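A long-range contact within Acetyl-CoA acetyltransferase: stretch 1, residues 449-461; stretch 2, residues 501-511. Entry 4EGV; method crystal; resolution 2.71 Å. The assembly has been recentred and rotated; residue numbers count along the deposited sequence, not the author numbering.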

ATOM      1  N   GLU A 449     -17.401  20.555 -12.587  1.00 64.28           N
ATOM      2  CA  GLU A 449     -17.564  20.705 -11.136  1.00 65.18           C
ATOM      3  C   GLU A 449     -19.020  21.008 -10.754  1.00 65.16           C
ATOM      4  O   GLU A 449     -19.569  20.338  -9.886  1.00 65.07           O
ATOM      5  N   LYS A 450     -19.647  21.975 -11.435  1.00 65.32           N
ATOM      6  CA  LYS A 450     -21.021  22.395 -11.132  1.00 65.27           C
ATOM      7  C   LYS A 450     -22.054  21.767 -12.063  1.00 64.52           C
ATOM      8  O   LYS A 450     -22.641  22.442 -12.875  1.00 64.18           O
ATOM      9  N   ALA A 451     -22.281  20.473 -11.923  1.00 64.13           N
ATOM     10  CA  ALA A 451     -23.142  19.726 -12.841  1.00 64.07           C
ATOM     11  C   ALA A 451     -24.648  19.925 -12.619  1.00 64.21           C
ATOM     12  O   ALA A 451     -25.169  19.732 -11.504  1.00 64.24           O
ATOM     13  N   ASP A 452     -25.333  20.274 -13.708  1.00 63.96           N
ATOM     14  CA  ASP A 452     -26.753  20.586 -13.714  1.00 63.98           C
ATOM     15  C   ASP A 452     -27.430  19.850 -14.877  1.00 63.52           C
ATOM     16  O   ASP A 452     -27.331  20.277 -16.024  1.00 63.55           O
ATOM     17  N   GLY A 453     -28.120  18.751 -14.598  1.00 62.80           N
ATOM     18  CA  GLY A 453     -28.827  18.059 -15.657  1.00 62.04           C
ATOM     19  C   GLY A 453     -29.042  16.595 -15.376  1.00 61.61           C
ATOM     20  O   GLY A 453     -29.205  16.191 -14.235  1.00 61.30           O
ATOM     21  N   THR A 454     -29.054  15.802 -16.434  1.00 61.25           N
ATOM     22  CA  THR A 454     -29.316  14.385 -16.319  1.00 60.76           C
ATOM     23  C   THR A 454     -28.032  13.590 -16.603  1.00 59.76           C
ATOM     24  O   THR A 454     -27.292  13.876 -17.557  1.00 59.77           O
ATOM     25  N   GLY A 455     -27.777  12.597 -15.762  1.00 58.56           N
ATOM     26  CA  GLY A 455     -26.543  11.856 -15.821  1.00 56.89           C
ATOM     27  C   GLY A 455     -26.715  10.401 -15.509  1.00 55.68           C
ATOM     28  O   GLY A 455     -27.778   9.963 -15.116  1.00 55.53           O
ATOM     29  N   THR A 456     -25.632   9.662 -15.704  1.00 54.79           N
ATOM     30  CA  THR A 456     -25.547   8.218 -15.437  1.00 53.52           C
ATOM     31  C   THR A 456     -24.589   7.960 -14.257  1.00 52.04           C
ATOM     32  O   THR A 456     -23.547   8.607 -14.130  1.00 51.46           O
ATOM     33  N   ILE A 457     -24.972   7.026 -13.389  1.00 50.45           N
ATOM     34  CA  ILE A 457     -24.115   6.570 -12.297  1.00 48.73           C
ATOM     35  C   ILE A 457     -22.938   5.739 -12.854  1.00 48.18           C
ATOM     36  O   ILE A 457     -23.150   4.735 -13.531  1.00 47.85           O
ATOM     37  N   GLU A 458     -21.700   6.170 -12.604  1.00 47.28           N
ATOM     38  CA  GLU A 458     -20.551   5.362 -13.011  1.00 46.47           C
ATOM     39  C   GLU A 458     -20.075   4.501 -11.846  1.00 45.21           C
ATOM     40  O   GLU A 458     -19.755   3.326 -12.019  1.00 45.04           O
ATOM     41  N   THR A 459     -20.056   5.112 -10.667  1.00 43.80           N
ATOM     42  CA  THR A 459     -19.736   4.432  -9.420  1.00 42.28           C
ATOM     43  C   THR A 459     -20.341   5.188  -8.222  1.00 41.23           C
ATOM     44  O   THR A 459     -20.840   6.298  -8.345  1.00 40.29           O
ATOM     45  N   TYR A 460     -20.310   4.544  -7.070  1.00 40.36           N
ATOM     46  CA  TYR A 460     -21.063   4.965  -5.910  1.00 39.39           C
ATOM     47  C   TYR A 460     -20.449   4.356  -4.651  1.00 38.94           C
ATOM     48  O   TYR A 460     -19.703   3.368  -4.687  1.00 38.14           O
ATOM     49  N   THR A 461     -20.782   4.959  -3.527  1.00 38.83           N
ATOM     50  CA  THR A 461     -20.650   4.279  -2.252  1.00 38.82           C
ATOM     51  C   THR A 461     -21.744   4.774  -1.296  1.00 38.88           C
ATOM     52  O   THR A 461     -22.440   5.742  -1.601  1.00 38.15           O
ATOM     53  N   PRO A 501     -26.957  -0.198  -8.993  1.00 65.62           N
ATOM     54  CA  PRO A 501     -27.209   1.135  -9.547  1.00 65.81           C
ATOM     55  C   PRO A 501     -26.433   1.468 -10.815  1.00 65.80           C
ATOM     56  O   PRO A 501     -26.888   2.318 -11.580  1.00 65.85           O
ATOM     57  N   ILE A 502     -25.287   0.834 -11.040  1.00 65.67           N
ATOM     58  CA  ILE A 502     -24.489   1.212 -12.163  1.00 66.33           C
ATOM     59  C   ILE A 502     -25.295   1.570 -13.381  1.00 66.61           C
ATOM     60  O   ILE A 502     -25.996   0.745 -13.923  1.00 67.13           O
ATOM     61  N   GLY A 503     -25.188   2.786 -13.867  1.00 66.69           N
ATOM     62  CA  GLY A 503     -25.854   3.072 -15.119  1.00 66.64           C
ATOM     63  C   GLY A 503     -27.247   3.635 -15.012  1.00 66.09           C
ATOM     64  O   GLY A 503     -27.881   3.906 -16.007  1.00 66.24           O
ATOM     65  N   ALA A 504     -27.716   3.815 -13.797  1.00 65.36           N
ATOM     66  CA  ALA A 504     -29.038   4.326 -13.563  1.00 64.64           C
ATOM     67  C   ALA A 504     -29.097   5.798 -13.789  1.00 64.22           C
ATOM     68  O   ALA A 504     -28.153   6.487 -13.511  1.00 63.86           O
ATOM     69  N   LYS A 505     -30.228   6.276 -14.289  1.00 63.92           N
ATOM     70  CA  LYS A 505     -30.379   7.686 -14.615  1.00 63.36           C
ATOM     71  C   LYS A 505     -30.762   8.463 -13.372  1.00 62.14           C
ATOM     72  O   LYS A 505     -31.604   8.037 -12.583  1.00 61.50           O
ATOM     73  N   ILE A 506     -30.107   9.595 -13.195  1.00 61.27           N
ATOM     74  CA  ILE A 506     -30.327  10.467 -12.050  1.00 60.66           C
ATOM     75  C   ILE A 506     -30.343  11.921 -12.497  1.00 60.46           C
ATOM     76  O   ILE A 506     -29.822  12.262 -13.566  1.00 60.24           O
ATOM     77  N   VAL A 507     -30.927  12.779 -11.671  1.00 60.28           N
ATOM     78  CA  VAL A 507     -30.935  14.214 -11.943  1.00 60.55           C
ATOM     79  C   VAL A 507     -30.091  14.911 -10.863  1.00 60.04           C
ATOM     80  O   VAL A 507     -30.339  14.745  -9.680  1.00 59.99           O
ATOM     81  N   VAL A 508     -29.068  15.645 -11.285  1.00 59.83           N
ATOM     82  CA  VAL A 508     -28.143  16.324 -10.380  1.00 59.77           C
ATOM     83  C   VAL A 508     -28.417  17.835 -10.426  1.00 60.13           C
ATOM     84  O   VAL A 508     -28.608  18.404 -11.497  1.00 59.91           O
ATOM     85  N   THR A 509     -28.463  18.468  -9.251  1.00 60.86           N
ATOM     86  CA  THR A 509     -28.618  19.939  -9.109  1.00 61.29           C
ATOM     87  C   THR A 509     -27.378  20.558  -8.470  1.00 61.46           C
ATOM     88  O   THR A 509     -27.003  20.153  -7.390  1.00 61.35           O
ATOM     89  N   PRO A 510     -26.761  21.565  -9.106  1.00 61.85           N
ATOM     90  CA  PRO A 510     -25.543  22.147  -8.548  1.00 62.39           C
ATOM     91  C   PRO A 510     -25.731  22.758  -7.143  1.00 62.94           C
ATOM     92  O   PRO A 510     -26.857  23.025  -6.716  1.00 62.58           O
ATOM     93  N   GLY A 511     -24.611  22.947  -6.447  1.00 63.65           N
ATOM     94  CA  GLY A 511     -24.537  23.710  -5.208  1.00 64.38           C
ATOM     95  C   GLY A 511     -23.068  23.795  -4.865  1.00 65.14           C
ATOM     96  O   GLY A 511     -22.359  22.797  -4.983  1.00 65.20           O
TER

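Two antiparallel strands hold these stretches together through backbone hydrogen bonds, and no side chain forms a polar bond across the interface; what the side chains contribute is mainly apolar packing. Lys 450 (chi1 m) lays its CB 4.4 Å from CB of Pro 510, while its charged end leads away. The small Ala 451 is buried, its CB 4.1 Å from CG1 of Val 508 (chi1 p). Asp 452 (chi1 t) rests its CG 3.5 Å from CD of Pro 510.

Gly 453 has backbone angles that call for glycine, and it pairs with Val 508 through two hydrogen bonds. Thr 454 (t) lies on the sheet face of Lys 505 and Val 507, where the aliphatic CD of Lys 505 lies 4.1 Å from OG1 of Thr 454. Gly 455 likewise pairs with Ile 506 through two hydrogen bonds. Thr 456 (m) shares the face of Thr 454, and its methyl CG2 packs 3.3 Å from CA of Gly 503.

Ile 457 (m, t) points inward, and its length suits a buried pocket: CD1 lies 4.1 Å from CB of Pro 501, 4.2 Å from CB of Ala 504 and 4.1 Å from CG2 of Ile 506. Glu 458 and Thr 459 point away. Tyr 460 (p) turns back toward stretch 2, its ring face meeting CG of Pro 501 in a CH-pi contact, 3.2 Å from CE2 of Tyr 460.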

ATOM      1  CB  GLU A 449     -16.555  21.711 -10.539  1.00 65.39           C
ATOM      2  CG  GLU A 449     -15.081  21.307 -10.744  1.00 67.60           C
ATOM      3  CD  GLU A 449     -14.074  22.127  -9.911  1.00 70.27           C
ATOM      4  OE1 GLU A 449     -13.876  23.333 -10.167  1.00 70.34           O
ATOM      5  OE2 GLU A 449     -13.447  21.562  -9.003  1.00 70.73           O
ATOM      6  CB  LYS A 450     -21.132  23.916 -11.211  1.00 65.80           C
ATOM      7  CG  LYS A 450     -20.221  24.674 -10.262  1.00 67.52           C
ATOM      8  CD  LYS A 450     -20.624  26.140 -10.240  1.00 70.71           C
ATOM      9  CE  LYS A 450     -20.043  26.870  -9.028  1.00 71.67           C
ATOM     10  NZ  LYS A 450     -18.812  27.587  -9.415  1.00 71.41           N
ATOM     11  CB  ALA A 451     -22.801  18.252 -12.804  1.00 63.88           C
ATOM     12  CB  ASP A 452     -26.940  22.108 -13.864  1.00 64.33           C
ATOM     13  CG  ASP A 452     -28.364  22.581 -13.543  1.00 65.51           C
ATOM     14  OD1 ASP A 452     -29.233  21.746 -13.184  1.00 65.74           O
ATOM     15  OD2 ASP A 452     -28.607  23.804 -13.640  1.00 65.49           O
ATOM     16  CB  THR A 454     -30.518  13.943 -17.225  1.00 61.05           C
ATOM     17  OG1 THR A 454     -30.819  12.565 -16.974  1.00 61.56           O
ATOM     18  CG2 THR A 454     -30.233  14.148 -18.730  1.00 62.05           C
ATOM     19  CB  THR A 456     -25.080   7.431 -16.736  1.00 53.99           C
ATOM     20  OG1 THR A 456     -25.956   7.731 -17.831  1.00 53.19           O
ATOM     21  CG2 THR A 456     -25.031   5.883 -16.530  1.00 54.66           C
ATOM     22  CB  ILE A 457     -24.924   5.777 -11.274  1.00 48.22           C
ATOM     23  CG1 ILE A 457     -25.911   6.701 -10.576  1.00 47.09           C
ATOM     24  CG2 ILE A 457     -24.011   5.148 -10.273  1.00 48.09           C
ATOM     25  CD1 ILE A 457     -26.835   6.018  -9.629  1.00 44.42           C
ATOM     26  CB  GLU A 458     -19.415   6.218 -13.591  1.00 46.69           C
ATOM     27  CG  GLU A 458     -18.407   5.389 -14.377  1.00 48.09           C
ATOM     28  CD  GLU A 458     -17.213   6.176 -14.863  1.00 49.05           C
ATOM     29  OE1 GLU A 458     -17.216   7.409 -14.722  1.00 49.28           O
ATOM     30  OE2 GLU A 458     -16.260   5.561 -15.369  1.00 48.47           O
ATOM     31  CB  THR A 459     -18.221   4.188  -9.284  1.00 42.13           C
ATOM     32  OG1 THR A 459     -17.952   3.378  -8.138  1.00 41.09           O
ATOM     33  CG2 THR A 459     -17.474   5.488  -9.201  1.00 42.36           C
ATOM     34  CB  TYR A 460     -22.532   4.504  -6.038  1.00 39.12           C
ATOM     35  CG  TYR A 460     -22.707   2.993  -5.973  1.00 38.91           C
ATOM     36  CD1 TYR A 460     -23.067   2.357  -4.781  1.00 38.26           C
ATOM     37  CD2 TYR A 460     -22.494   2.200  -7.102  1.00 39.03           C
ATOM     38  CE1 TYR A 460     -23.210   0.980  -4.710  1.00 38.01           C
ATOM     39  CE2 TYR A 460     -22.637   0.808  -7.047  1.00 39.56           C
ATOM     40  CZ  TYR A 460     -23.002   0.201  -5.837  1.00 38.36           C
ATOM     41  OH  TYR A 460     -23.139  -1.169  -5.771  1.00 36.64           O
ATOM     42  CB  THR A 461     -19.214   4.439  -1.681  1.00 38.94           C
ATOM     43  OG1 THR A 461     -19.072   3.667  -0.484  1.00 37.54           O
ATOM     44  CG2 THR A 461     -18.874   5.889  -1.455  1.00 37.99           C
ATOM     45  CB  PRO A 501     -26.773   2.067  -8.412  1.00 65.77           C
ATOM     46  CG  PRO A 501     -25.738   1.293  -7.676  1.00 65.62           C
ATOM     47  CD  PRO A 501     -26.174  -0.142  -7.746  1.00 65.43           C
ATOM     48  CB  ILE A 502     -23.674   0.046 -12.550  1.00 66.48           C
ATOM     49  CG1 ILE A 502     -23.083  -0.565 -11.308  1.00 65.63           C
ATOM     50  CG2 ILE A 502     -22.621   0.485 -13.484  1.00 67.06           C
ATOM     51  CD1 ILE A 502     -24.123  -1.024 -10.368  1.00 63.56           C
ATOM     52  CB  ALA A 504     -29.432   4.025 -12.193  1.00 64.53           C
ATOM     53  CB  LYS A 505     -31.446   7.867 -15.709  1.00 64.06           C
ATOM     54  CG  LYS A 505     -31.023   7.453 -17.142  1.00 66.17           C
ATOM     55  CD  LYS A 505     -30.150   8.567 -17.821  1.00 70.00           C
ATOM     56  CE  LYS A 505     -30.059   8.456 -19.365  1.00 70.97           C
ATOM     57  NZ  LYS A 505     -29.806   7.065 -19.814  1.00 70.89           N
ATOM     58  CB  ILE A 506     -29.205  10.313 -10.970  1.00 60.82           C
ATOM     59  CG1 ILE A 506     -27.805  10.282 -11.606  1.00 60.08           C
ATOM     60  CG2 ILE A 506     -29.462   9.103 -10.093  1.00 60.42           C
ATOM     61  CD1 ILE A 506     -26.818  11.124 -10.896  1.00 58.58           C
ATOM     62  CB  VAL A 507     -32.424  14.801 -12.166  1.00 60.70           C
ATOM     63  CG1 VAL A 507     -33.097  15.228 -10.884  1.00 61.50           C
ATOM     64  CG2 VAL A 507     -32.441  15.981 -13.142  1.00 61.08           C
ATOM     65  CB  VAL A 508     -26.633  15.954 -10.713  1.00 59.65           C
ATOM     66  CG1 VAL A 508     -26.310  16.154 -12.183  1.00 59.56           C
ATOM     67  CG2 VAL A 508     -25.651  16.731  -9.896  1.00 59.09           C
ATOM     68  CB  THR A 509     -29.812  20.301  -8.181  1.00 61.49           C
ATOM     69  OG1 THR A 509     -30.779  19.250  -8.200  1.00 60.37           O
ATOM     70  CG2 THR A 509     -30.471  21.642  -8.603  1.00 62.18           C
ATOM     71  CB  PRO A 510     -25.197  23.253  -9.550  1.00 62.31           C
ATOM     72  CG  PRO A 510     -26.495  23.630 -10.134  1.00 61.98           C
ATOM     73  CD  PRO A 510     -27.249  22.340 -10.253  1.00 62.03           C
TER